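Local coordinates for Wss1p (Saccharomyces cerevisiae FostersO, PDB 5XBN), which acts as a zinc-dependent endopeptidase selective for DNA-binding proteins and takes part in the repair of toxic DNA-protein cross-links, at residues Asn26-Lys31 / His63-Asn68; Gln36-Lys41 / Thr98-Phe103; Lys49-Lys54 / Leu104-Ile109; Ser88-Arg93 / Gly111-Glu116. All blocks are in the same frame, centred on the assembly; numbering follows the deposited sequence.

Interactions 1, 3 and 4 meet around helix 106-118 and the sheet face it packs on, whereas interaction 2 lies at the surface, away from the annotated sites. Interaction 4 holds the metal ligand His-115 and the active-site residue Glu-116. Interaction 3 packs an earlier turn of the same helix, their centres about 10 Å apart, and Ile-109 meets Leu-92 between them. Interaction 1 pairs two strands; its centre is about 12 Å from that of interaction 4, which it joins through Asn-68 and Ile-90, neighbours in the sheet. The side chain of Val-66 lies about 8 Å from that of Glu-116. Interaction 2 adjoins interaction 3 in sequence, their centres about 16 Å apart.

Interaction 1 (Asn26-Lys31 / His63-Asn68); sequences NPHIQK and HFKVTN
Lys-65 reaches across to His-28 beside two parallel backbone runs. From CB its chain bends at chi2 (-70°), which sets CD 4.0 Å from His-28 CA and carries it past the peptide of that residue. CE then comes in at the edge of the imidazole, in its plane, and NZ donates to His-28 ND1 over 3.0 Å, also close to the ring plane. The ring nitrogen thus acts as the acceptor, while Pro-27 CB lies over the centre of one ring face. Behind this pair the backbone is fixed twice: Val-66 N gives a nearly straight bond (174°) of 2.9 Å to His-28 O, and Gln-30 N donates to Val-66 O at 3.1 Å. A water also donates to Val-66 O, so that carbonyl accepts two bonds. Further on, the bond from Lys-31 N to Thr-67 O is weak. Ile-29 and Val-66 lie side by side on one face, with Ile-29 CG1 4.1 Å from Val-66 CB. That face turns to helix 106-118, where Ile-29 meets Met-113 and Val-66 meets Leu-117; Val-66 also rests on Met-59 of helix 56-62, and strand 89-96 pairs with strand 66-72 beyond.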
# COMPACT_ATOMS: atom_id res chain seq x y z
N ASN A 26 -7.36 1.17 10.13
CA ASN A 26 -8.22 1.04 8.95
C ASN A 26 -9.08 -0.21 9.13
O ASN A 26 -8.54 -1.31 9.20
CB ASN A 26 -7.34 0.96 7.70
CG ASN A 26 -8.12 0.79 6.40
OD1 ASN A 26 -9.30 0.42 6.39
ND2 ASN A 26 -7.44 1.03 5.28
N PRO A 27 -10.40 -0.05 9.24
CA PRO A 27 -11.36 -1.14 9.45
C PRO A 27 -11.31 -2.21 8.35
O PRO A 27 -11.76 -3.34 8.53
CB PRO A 27 -12.72 -0.43 9.42
CG PRO A 27 -12.42 1.00 9.70
CD PRO A 27 -11.07 1.26 9.12
N HIS A 28 -10.75 -1.84 7.21
CA HIS A 28 -10.78 -2.69 6.03
C HIS A 28 -9.49 -3.45 5.79
O HIS A 28 -9.38 -4.19 4.82
CB HIS A 28 -11.13 -1.84 4.81
CG HIS A 28 -12.26 -0.91 5.07
ND1 HIS A 28 -13.55 -1.35 5.28
CD2 HIS A 28 -12.29 0.44 5.23
CE1 HIS A 28 -14.33 -0.31 5.52
NE2 HIS A 28 -13.60 0.78 5.49
N ILE A 29 -8.51 -3.24 6.67
CA ILE A 29 -7.28 -4.04 6.65
C ILE A 29 -7.14 -4.73 8.00
O ILE A 29 -7.09 -4.08 9.04
CB ILE A 29 -6.05 -3.17 6.40
CG1 ILE A 29 -6.22 -2.42 5.07
CG2 ILE A 29 -4.79 -4.04 6.43
CD1 ILE A 29 -5.12 -1.39 4.77
N GLN A 30 -7.08 -6.05 8.01
CA GLN A 30 -7.12 -6.74 9.30
C GLN A 30 -5.79 -6.67 10.06
O GLN A 30 -5.78 -6.59 11.29
CB GLN A 30 -7.54 -8.20 9.09
CG GLN A 30 -8.95 -8.36 8.60
CD GLN A 30 -9.31 -9.82 8.39
OE1 GLN A 30 -9.11 -10.66 9.26
NE2 GLN A 30 -9.82 -10.13 7.20
N LYS A 31 -4.67 -6.70 9.36
CA LYS A 31 -3.38 -6.80 10.03
C LYS A 31 -2.30 -6.15 9.18
O LYS A 31 -2.30 -6.33 7.97
CB LYS A 31 -3.04 -8.27 10.27
CG LYS A 31 -1.72 -8.53 10.99
CD LYS A 31 -1.86 -8.30 12.48
CE LYS A 31 -0.75 -8.99 13.26
NZ LYS A 31 0.60 -8.46 12.93
N HIS A 63 -15.40 -0.57 -1.55
CA HIS A 63 -15.68 -1.87 -0.94
C HIS A 63 -14.48 -2.81 -0.98
O HIS A 63 -14.65 -4.02 -1.11
CB HIS A 63 -16.90 -2.53 -1.61
CG HIS A 63 -18.02 -1.57 -1.87
ND1 HIS A 63 -18.62 -0.85 -0.86
CD2 HIS A 63 -18.65 -1.21 -3.01
CE1 HIS A 63 -19.57 -0.09 -1.37
NE2 HIS A 63 -19.61 -0.29 -2.67
N PHE A 64 -13.28 -2.25 -0.86
CA PHE A 64 -12.06 -3.03 -0.84
C PHE A 64 -11.80 -3.57 0.56
O PHE A 64 -11.97 -2.85 1.55
CB PHE A 64 -10.84 -2.20 -1.25
CG PHE A 64 -10.79 -1.81 -2.70
CD1 PHE A 64 -11.42 -2.58 -3.68
CD2 PHE A 64 -10.08 -0.68 -3.10
CE1 PHE A 64 -11.35 -2.20 -5.02
CE2 PHE A 64 -10.00 -0.31 -4.42
CZ PHE A 64 -10.63 -1.07 -5.38
N LYS A 65 -11.36 -4.83 0.62
CA LYS A 65 -10.90 -5.45 1.87
C LYS A 65 -9.53 -6.07 1.66
O LYS A 65 -9.27 -6.63 0.60
CB LYS A 65 -11.88 -6.54 2.33
CG LYS A 65 -13.26 -6.02 2.73
CD LYS A 65 -13.20 -5.22 4.02
CE LYS A 65 -14.60 -4.83 4.49
NZ LYS A 65 -14.56 -4.10 5.78
N VAL A 66 -8.65 -5.94 2.66
CA VAL A 66 -7.34 -6.60 2.64
C VAL A 66 -7.14 -7.32 3.98
O VAL A 66 -7.44 -6.75 5.02
CB VAL A 66 -6.18 -5.60 2.42
CG1 VAL A 66 -4.81 -6.29 2.58
CG2 VAL A 66 -6.29 -4.96 1.04
N THR A 67 -6.67 -8.56 3.96
CA THR A 67 -6.47 -9.26 5.22
C THR A 67 -5.13 -8.84 5.82
O THR A 67 -5.08 -8.34 6.94
CB THR A 67 -6.55 -10.78 5.05
OG1 THR A 67 -7.85 -11.12 4.53
CG2 THR A 67 -6.35 -11.47 6.39
N ASN A 68 -4.05 -9.03 5.06
CA ASN A 68 -2.71 -8.66 5.50
C ASN A 68 -2.08 -7.61 4.60
O ASN A 68 -2.04 -7.81 3.39
CB ASN A 68 -1.77 -9.87 5.53
CG ASN A 68 -2.20 -10.92 6.52
OD1 ASN A 68 -2.10 -10.72 7.72
ND2 ASN A 68 -2.68 -12.05 6.02
O HOH W 1 -10.25 -7.01 5.82

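Interaction 2 (Gln36-Lys41 / Thr98-Phe103); sequences QSKPNK and TDEFQF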
# COMPACT_ATOMS: atom_id res chain seq x y z
N GLN A 36 11.02 -7.43 10.65
CA GLN A 36 11.50 -7.19 12.01
C GLN A 36 13.02 -7.09 12.12
O GLN A 36 13.54 -6.57 13.11
CB GLN A 36 10.99 -8.30 12.92
CG GLN A 36 9.51 -8.26 13.17
CD GLN A 36 9.09 -6.95 13.75
OE1 GLN A 36 9.54 -6.57 14.83
NE2 GLN A 36 8.24 -6.23 13.04
N SER A 37 13.74 -7.58 11.13
CA SER A 37 15.19 -7.61 11.23
C SER A 37 15.85 -6.42 10.52
O SER A 37 17.07 -6.27 10.55
CB SER A 37 15.73 -8.93 10.67
OG SER A 37 15.27 -9.16 9.36
N LYS A 38 15.04 -5.57 9.91
CA LYS A 38 15.54 -4.40 9.19
C LYS A 38 15.74 -3.21 10.13
O LYS A 38 15.05 -3.09 11.15
CB LYS A 38 14.58 -4.01 8.06
CG LYS A 38 14.43 -5.04 6.96
CD LYS A 38 15.74 -5.28 6.23
CE LYS A 38 15.60 -6.45 5.26
NZ LYS A 38 16.89 -6.75 4.59
N PRO A 39 16.68 -2.32 9.78
CA PRO A 39 16.94 -1.13 10.61
C PRO A 39 15.74 -0.20 10.66
O PRO A 39 15.06 -0.04 9.64
CB PRO A 39 18.12 -0.46 9.91
CG PRO A 39 18.07 -0.97 8.51
CD PRO A 39 17.56 -2.37 8.61
N ASN A 40 15.51 0.40 11.82
CA ASN A 40 14.43 1.37 12.01
C ASN A 40 13.06 0.77 11.72
O ASN A 40 12.24 1.41 11.06
CB ASN A 40 14.65 2.61 11.14
CG ASN A 40 15.97 3.30 11.43
OD1 ASN A 40 16.86 3.34 10.58
ND2 ASN A 40 16.11 3.85 12.62
N LYS A 41 12.83 -0.45 12.20
CA LYS A 41 11.56 -1.14 11.96
C LYS A 41 10.39 -0.44 12.64
O LYS A 41 9.24 -0.60 12.23
CB LYS A 41 11.64 -2.59 12.43
CG LYS A 41 11.62 -2.76 13.93
CD LYS A 41 11.80 -4.23 14.31
CE LYS A 41 11.64 -4.45 15.80
NZ LYS A 41 11.79 -5.90 16.13
N THR A 98 18.57 -0.15 -3.16
CA THR A 98 20.02 -0.06 -3.12
C THR A 98 20.53 0.48 -1.78
O THR A 98 21.72 0.76 -1.62
CB THR A 98 20.58 0.85 -4.24
OG1 THR A 98 20.04 2.17 -4.11
CG2 THR A 98 20.26 0.29 -5.61
N ASP A 99 19.62 0.62 -0.81
CA ASP A 99 20.00 0.98 0.55
C ASP A 99 18.86 0.73 1.54
O ASP A 99 17.94 1.55 1.66
CB ASP A 99 20.44 2.45 0.63
CG ASP A 99 20.82 2.87 2.04
OD1 ASP A 99 21.01 1.98 2.90
OD2 ASP A 99 20.95 4.09 2.29
N GLU A 100 18.95 -0.40 2.25
CA GLU A 100 17.99 -0.79 3.27
C GLU A 100 17.62 0.31 4.28
O GLU A 100 16.53 0.29 4.82
CB GLU A 100 18.52 -1.97 4.07
CG GLU A 100 18.51 -3.30 3.36
CD GLU A 100 19.01 -4.40 4.27
OE1 GLU A 100 19.47 -4.06 5.38
OE2 GLU A 100 18.93 -5.59 3.90
N PHE A 101 18.54 1.23 4.55
CA PHE A 101 18.32 2.21 5.60
C PHE A 101 17.40 3.33 5.16
O PHE A 101 16.86 4.06 5.99
CB PHE A 101 19.65 2.81 6.09
CG PHE A 101 20.48 1.87 6.91
CD1 PHE A 101 21.38 1.02 6.30
CD2 PHE A 101 20.35 1.83 8.28
CE1 PHE A 101 22.15 0.13 7.05
CE2 PHE A 101 21.12 0.96 9.04
CZ PHE A 101 22.02 0.10 8.42
N GLN A 102 17.24 3.48 3.85
CA GLN A 102 16.48 4.59 3.32
C GLN A 102 15.08 4.14 2.91
O GLN A 102 14.92 3.18 2.16
CB GLN A 102 17.20 5.20 2.12
CG GLN A 102 16.56 6.46 1.59
CD GLN A 102 17.57 7.58 1.38
OE1 GLN A 102 17.61 8.54 2.15
NE2 GLN A 102 18.40 7.44 0.36
N PHE A 103 14.07 4.84 3.42
CA PHE A 103 12.69 4.56 3.04
C PHE A 103 12.33 5.27 1.75
O PHE A 103 12.77 6.40 1.50
CB PHE A 103 11.74 4.97 4.17
CG PHE A 103 11.85 4.11 5.40
CD1 PHE A 103 11.40 2.80 5.38
CD2 PHE A 103 12.39 4.61 6.57
CE1 PHE A 103 11.50 2.00 6.49
CE2 PHE A 103 12.50 3.82 7.70
CZ PHE A 103 12.05 2.51 7.66
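Pro-39 lies over one face of the Phe-101 ring, its CG 3.8 Å from the ring centroid and 22° off the normal, a CH-pi contact displaced toward the rim. The closest atoms of the pair are Pro-39 CB and Phe-101 CE2, at 3.4 Å. On one flank Lys-38 forms a salt bridge with Glu-100, the two side chains crossing at about a right angle; the modelled 2.4 Å between Lys-38 NZ and Glu-100 OE2 is too short to be taken literally. Lys-38 bends at chi2 (-63°), which turns CD back to within 3.9 Å of Glu-100 CD, while Glu-100 stays extended. Further along, Asn-40 O meets the edge of the Phe-103 ring in its plane, 3.6 Å from CZ.

A second shell shapes the loop that presents these groups. Residues Asp-99 to Gln-102 make a type I turn closed by Gln-102 N to Asp-99 O, and Asp-99 OD1 accepts from Phe-101 N at 3.1 Å in an Asx turn. Arg-95 of strand 89-96 joins the two loops, its NH1 hydrogen-bonded to both Pro-39 O and Glu-100 O. Phe-103 in turn leans on Asp-43, Ala-44 and Leu-47 of helix 41-54.

The contact thus combines a charged pair with a proline-aromatic CH-pi contact at the protein surface. By bridging the loops, the arginine satisfies one backbone carbonyl from each, while the Lys-38 ammonium probably offsets the negative charge of the Glu-100 carboxylate.

Interaction 3 (Lys49-Lys54 / Leu104-Ile109); sequences KEIAHK and LPMECI
Ile-51 CD1 fits between Met-106 and Ile-109, and the tightest packing of the two helices is found there. Its chi2 of -76° swings CD1 to 3.4 Å from the selenium of Met-106, a selenomethionine, and to 3.7 Å from Ile-109 CG2. The two flanking chains come differently: Met-106 slides past Ile-51 in the opposite direction, whereas Ile-109 crosses it at about a right angle. Ile-51 and Ile-109 are both buried, and they continue inward, Ile-51 onto Met-110 and Met-113 and Ile-109 onto Leu-92 and Leu-94 of the sheet.

Toward the outside the contact thins. Met-106 folds at chi2 and chi3, and the chi3 bend (83°) brings its methyl CE to 3.6 Å from Glu-50 CG, so the aliphatic part of the glutamate, rather than its carboxylate, does the touching. Lys-54 adds a marginal approach, NZ to Met-106 CG at 4.2 Å; that amine has a weak, long ion pair with Glu-144 of the C-terminal helix. No hydrogen bond joins the two segments, and Glu-50, Lys-54 and Met-106 all remain partly exposed.

The arrangement joins helix 41-54 to the first turn of helix 106-118, both packed on the same face of the mixed sheet. It is consistent with the metallopeptidase fold of clan MA, in which the helix bearing HExxH is backed by another helix and the sheet.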
# COMPACT_ATOMS: atom_id res chain seq x y z
N LYS A 49 1.44 1.74 8.67
CA LYS A 49 0.17 2.06 9.32
C LYS A 49 -0.38 3.38 8.83
O LYS A 49 -1.59 3.56 8.79
CB LYS A 49 0.32 2.09 10.84
CG LYS A 49 0.48 0.70 11.42
CD LYS A 49 0.45 0.71 12.95
CE LYS A 49 0.57 -0.71 13.48
NZ LYS A 49 0.34 -0.82 14.95
N GLU A 50 0.51 4.31 8.48
CA GLU A 50 0.05 5.59 7.95
C GLU A 50 -0.51 5.39 6.55
O GLU A 50 -1.51 6.00 6.19
CB GLU A 50 1.17 6.63 7.95
CG GLU A 50 0.75 8.03 7.50
CD GLU A 50 -0.28 8.70 8.41
OE1 GLU A 50 -0.43 8.29 9.58
OE2 GLU A 50 -0.95 9.66 7.96
N ILE A 51 0.13 4.52 5.76
CA ILE A 51 -0.42 4.16 4.45
C ILE A 51 -1.82 3.57 4.62
O ILE A 51 -2.77 3.99 3.95
CB ILE A 51 0.48 3.13 3.72
CG1 ILE A 51 1.83 3.74 3.35
CG2 ILE A 51 -0.23 2.58 2.46
CD1 ILE A 51 1.78 4.68 2.18
N ALA A 52 -1.94 2.62 5.54
CA ALA A 52 -3.22 1.97 5.83
C ALA A 52 -4.29 2.97 6.23
O ALA A 52 -5.41 2.92 5.76
CB ALA A 52 -3.05 0.93 6.94
N HIS A 53 -3.93 3.89 7.11
CA HIS A 53 -4.86 4.92 7.54
C HIS A 53 -5.27 5.81 6.38
O HIS A 53 -6.46 6.09 6.18
CB HIS A 53 -4.22 5.77 8.65
CG HIS A 53 -5.03 6.97 9.04
ND1 HIS A 53 -6.34 6.87 9.46
CD2 HIS A 53 -4.72 8.28 9.07
CE1 HIS A 53 -6.80 8.08 9.74
NE2 HIS A 53 -5.84 8.95 9.51
N LYS A 54 -4.29 6.24 5.60
CA LYS A 54 -4.57 7.22 4.56
C LYS A 54 -5.48 6.66 3.47
O LYS A 54 -6.26 7.42 2.89
CB LYS A 54 -3.28 7.74 3.95
CG LYS A 54 -2.57 8.77 4.84
CD LYS A 54 -1.30 9.27 4.19
CE LYS A 54 -1.48 10.69 3.67
NZ LYS A 54 -0.31 11.13 2.87
N LEU A 104 11.53 4.61 0.91
CA LEU A 104 10.98 5.25 -0.28
C LEU A 104 10.07 6.39 0.13
O LEU A 104 9.53 6.39 1.25
CB LEU A 104 10.21 4.23 -1.13
CG LEU A 104 10.94 3.00 -1.67
CD1 LEU A 104 9.95 2.07 -2.38
CD2 LEU A 104 12.06 3.39 -2.62
N PRO A 105 9.88 7.38 -0.75
CA PRO A 105 8.97 8.48 -0.43
C PRO A 105 7.54 7.97 -0.28
O PRO A 105 7.14 7.03 -0.97
CB PRO A 105 9.09 9.42 -1.64
CG PRO A 105 10.39 9.07 -2.26
CD PRO A 105 10.56 7.60 -2.04
N MSE A 106 6.78 8.60 0.62
CA MSE A 106 5.39 8.25 0.84
C MSE A 106 4.57 8.24 -0.44
O MSE A 106 3.70 7.37 -0.62
CB MSE A 106 4.78 9.23 1.85
CG MSE A 106 3.30 9.05 2.06
SE MSE A 106 2.97 7.64 3.35
CE MSE A 106 3.19 8.72 4.95
N GLU A 107 4.84 9.19 -1.33
CA GLU A 107 4.11 9.31 -2.59
C GLU A 107 4.28 8.07 -3.44
O GLU A 107 3.33 7.58 -4.04
CB GLU A 107 4.57 10.54 -3.38
CG GLU A 107 4.75 11.79 -2.55
CD GLU A 107 6.16 11.93 -2.00
OE1 GLU A 107 6.36 11.63 -0.80
OE2 GLU A 107 7.06 12.33 -2.77
N CYS A 108 5.52 7.57 -3.47
CA CYS A 108 5.88 6.37 -4.24
C CYS A 108 5.20 5.13 -3.68
O CYS A 108 4.63 4.34 -4.43
CB CYS A 108 7.39 6.16 -4.23
SG CYS A 108 8.32 7.34 -5.24
N ILE A 109 5.28 4.96 -2.37
CA ILE A 109 4.63 3.84 -1.71
C ILE A 109 3.11 3.89 -1.89
O ILE A 109 2.49 2.87 -2.17
CB ILE A 109 4.98 3.79 -0.21
CG1 ILE A 109 6.50 3.71 -0.04
CG2 ILE A 109 4.31 2.58 0.45
CD1 ILE A 109 6.97 3.87 1.40

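Interaction 4 (Ser88-Arg93 / Gly111-Glu116); sequences SKIMLR and GTMLHE. With ZN (zinc ion), chain B.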
# COMPACT_ATOMS: atom_id res chain seq x y z
N SER A 88 -5.97 -10.91 -0.19
CA SER A 88 -5.65 -11.68 1.00
C SER A 88 -4.35 -11.15 1.61
O SER A 88 -4.23 -10.97 2.83
CB SER A 88 -5.50 -13.16 0.70
OG SER A 88 -5.35 -13.86 1.92
N LYS A 89 -3.39 -10.89 0.75
CA LYS A 89 -2.13 -10.29 1.20
C LYS A 89 -1.65 -9.29 0.17
O LYS A 89 -1.56 -9.60 -1.02
CB LYS A 89 -1.07 -11.37 1.44
CG LYS A 89 0.22 -10.83 2.08
CD LYS A 89 1.30 -11.91 2.20
CE LYS A 89 0.92 -12.99 3.18
NZ LYS A 89 1.97 -14.07 3.22
N ILE A 90 -1.37 -8.07 0.62
CA ILE A 90 -0.68 -7.12 -0.24
C ILE A 90 0.68 -6.88 0.37
O ILE A 90 0.77 -6.61 1.57
CB ILE A 90 -1.45 -5.80 -0.39
CG1 ILE A 90 -2.62 -6.02 -1.34
CG2 ILE A 90 -0.54 -4.72 -0.99
CD1 ILE A 90 -3.50 -4.79 -1.50
N MSE A 91 1.72 -7.05 -0.43
CA MSE A 91 3.09 -6.78 0.01
C MSE A 91 3.56 -5.47 -0.60
O MSE A 91 3.32 -5.19 -1.77
CB MSE A 91 4.02 -7.94 -0.37
CG MSE A 91 3.62 -9.21 0.35
SE MSE A 91 4.53 -10.90 -0.06
CE MSE A 91 3.74 -11.24 -1.77
N LEU A 92 4.22 -4.65 0.21
CA LEU A 92 4.77 -3.37 -0.25
C LEU A 92 6.24 -3.27 0.08
O LEU A 92 6.64 -3.54 1.20
CB LEU A 92 4.05 -2.19 0.43
CG LEU A 92 2.56 -1.91 0.19
CD1 LEU A 92 2.14 -0.70 1.03
CD2 LEU A 92 2.31 -1.68 -1.29
N ARG A 93 7.04 -2.86 -0.89
CA ARG A 93 8.42 -2.46 -0.63
C ARG A 93 8.40 -1.08 0.01
O ARG A 93 7.83 -0.15 -0.56
CB ARG A 93 9.25 -2.44 -1.91
CG ARG A 93 10.71 -2.02 -1.66
CD ARG A 93 11.44 -1.77 -2.97
NE ARG A 93 11.70 -2.99 -3.73
CZ ARG A 93 12.74 -3.79 -3.53
NH1 ARG A 93 13.62 -3.52 -2.58
NH2 ARG A 93 12.90 -4.87 -4.29
N GLY A 111 1.53 5.14 -4.31
CA GLY A 111 1.26 4.83 -5.70
C GLY A 111 1.23 3.34 -5.91
O GLY A 111 0.36 2.81 -6.60
N THR A 112 2.18 2.66 -5.29
CA THR A 112 2.22 1.20 -5.34
C THR A 112 1.04 0.58 -4.60
O THR A 112 0.46 -0.42 -5.05
CB THR A 112 3.54 0.69 -4.76
OG1 THR A 112 4.60 1.12 -5.61
CG2 THR A 112 3.54 -0.84 -4.68
N MSE A 113 0.67 1.17 -3.47
CA MSE A 113 -0.50 0.68 -2.75
C MSE A 113 -1.75 0.71 -3.62
O MSE A 113 -2.50 -0.26 -3.66
CB MSE A 113 -0.74 1.49 -1.47
CG MSE A 113 -1.96 1.03 -0.67
SE MSE A 113 -1.79 -0.81 0.03
CE MSE A 113 -3.45 -0.90 1.04
N LEU A 114 -1.96 1.81 -4.34
CA LEU A 114 -3.14 1.92 -5.18
C LEU A 114 -3.08 0.96 -6.37
O LEU A 114 -4.10 0.40 -6.78
CB LEU A 114 -3.33 3.36 -5.67
CG LEU A 114 -3.54 4.39 -4.55
CD1 LEU A 114 -3.71 5.79 -5.12
CD2 LEU A 114 -4.72 4.04 -3.68
N HIS A 115 -1.89 0.77 -6.93
CA HIS A 115 -1.67 -0.25 -7.95
C HIS A 115 -2.12 -1.61 -7.44
O HIS A 115 -2.84 -2.35 -8.11
CB HIS A 115 -0.19 -0.30 -8.36
CG HIS A 115 0.13 -1.32 -9.41
ND1 HIS A 115 0.59 -0.97 -10.67
CD2 HIS A 115 0.08 -2.68 -9.40
CE1 HIS A 115 0.80 -2.06 -11.38
NE2 HIS A 115 0.51 -3.11 -10.64
N GLU A 116 -1.67 -1.97 -6.25
CA GLU A 116 -2.01 -3.29 -5.73
C GLU A 116 -3.47 -3.43 -5.34
O GLU A 116 -4.03 -4.50 -5.50
CB GLU A 116 -1.12 -3.66 -4.54
CG GLU A 116 0.37 -3.64 -4.89
CD GLU A 116 0.73 -4.55 -6.04
OE1 GLU A 116 0.03 -5.55 -6.28
OE2 GLU A 116 1.75 -4.28 -6.71
ZN ZN B . 0.39 -4.98 -11.26
O HOH W 2 1.99 -6.10 -11.09
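Ile-90 and Leu-92 back the HExxH zinc-binding helix, meeting its residues Thr-112, Met-113 and Glu-116 from the strand of the sheet that lies beneath it. Such a helix on a sheet is the core of zincin metallopeptidases. Strand 89-93 and helix 111-116 run nearly antiparallel (157°), their axes 9.0 Å apart, and the buried contact is made by apolar side-chain atoms of the strand, with no hydrogen bond across it.

Ile-90 lies against the base of the active-site residue: its CG2 is 3.7 Å from Glu-116 CB, and CD1 packs nearby. Glu-116 CG stands beside the backbone N (chi1 -58°), and a bend at chi2 (-57°) places CD; Glu-116 OE2 lies 4.8 Å from the zinc. Leu-92 uses both branches. CD2 slides past Thr-112 to reach its CG2 at 3.7 Å, while CD1 meets the selenium of Met-113 at 4.1 Å, the two side chains crossing at about a right angle.

The strand packs on one side of the helix; His-115, whose side chain does not touch the strand, presents its imidazole to the zinc. His-119 and His-125 complete the protein ligands, and a water lies 2.0 Å from the metal. His-115 NE2 binds the zinc at 2.0 Å, with CD2 and CE1 of that ring each 3.0 Å from the ion.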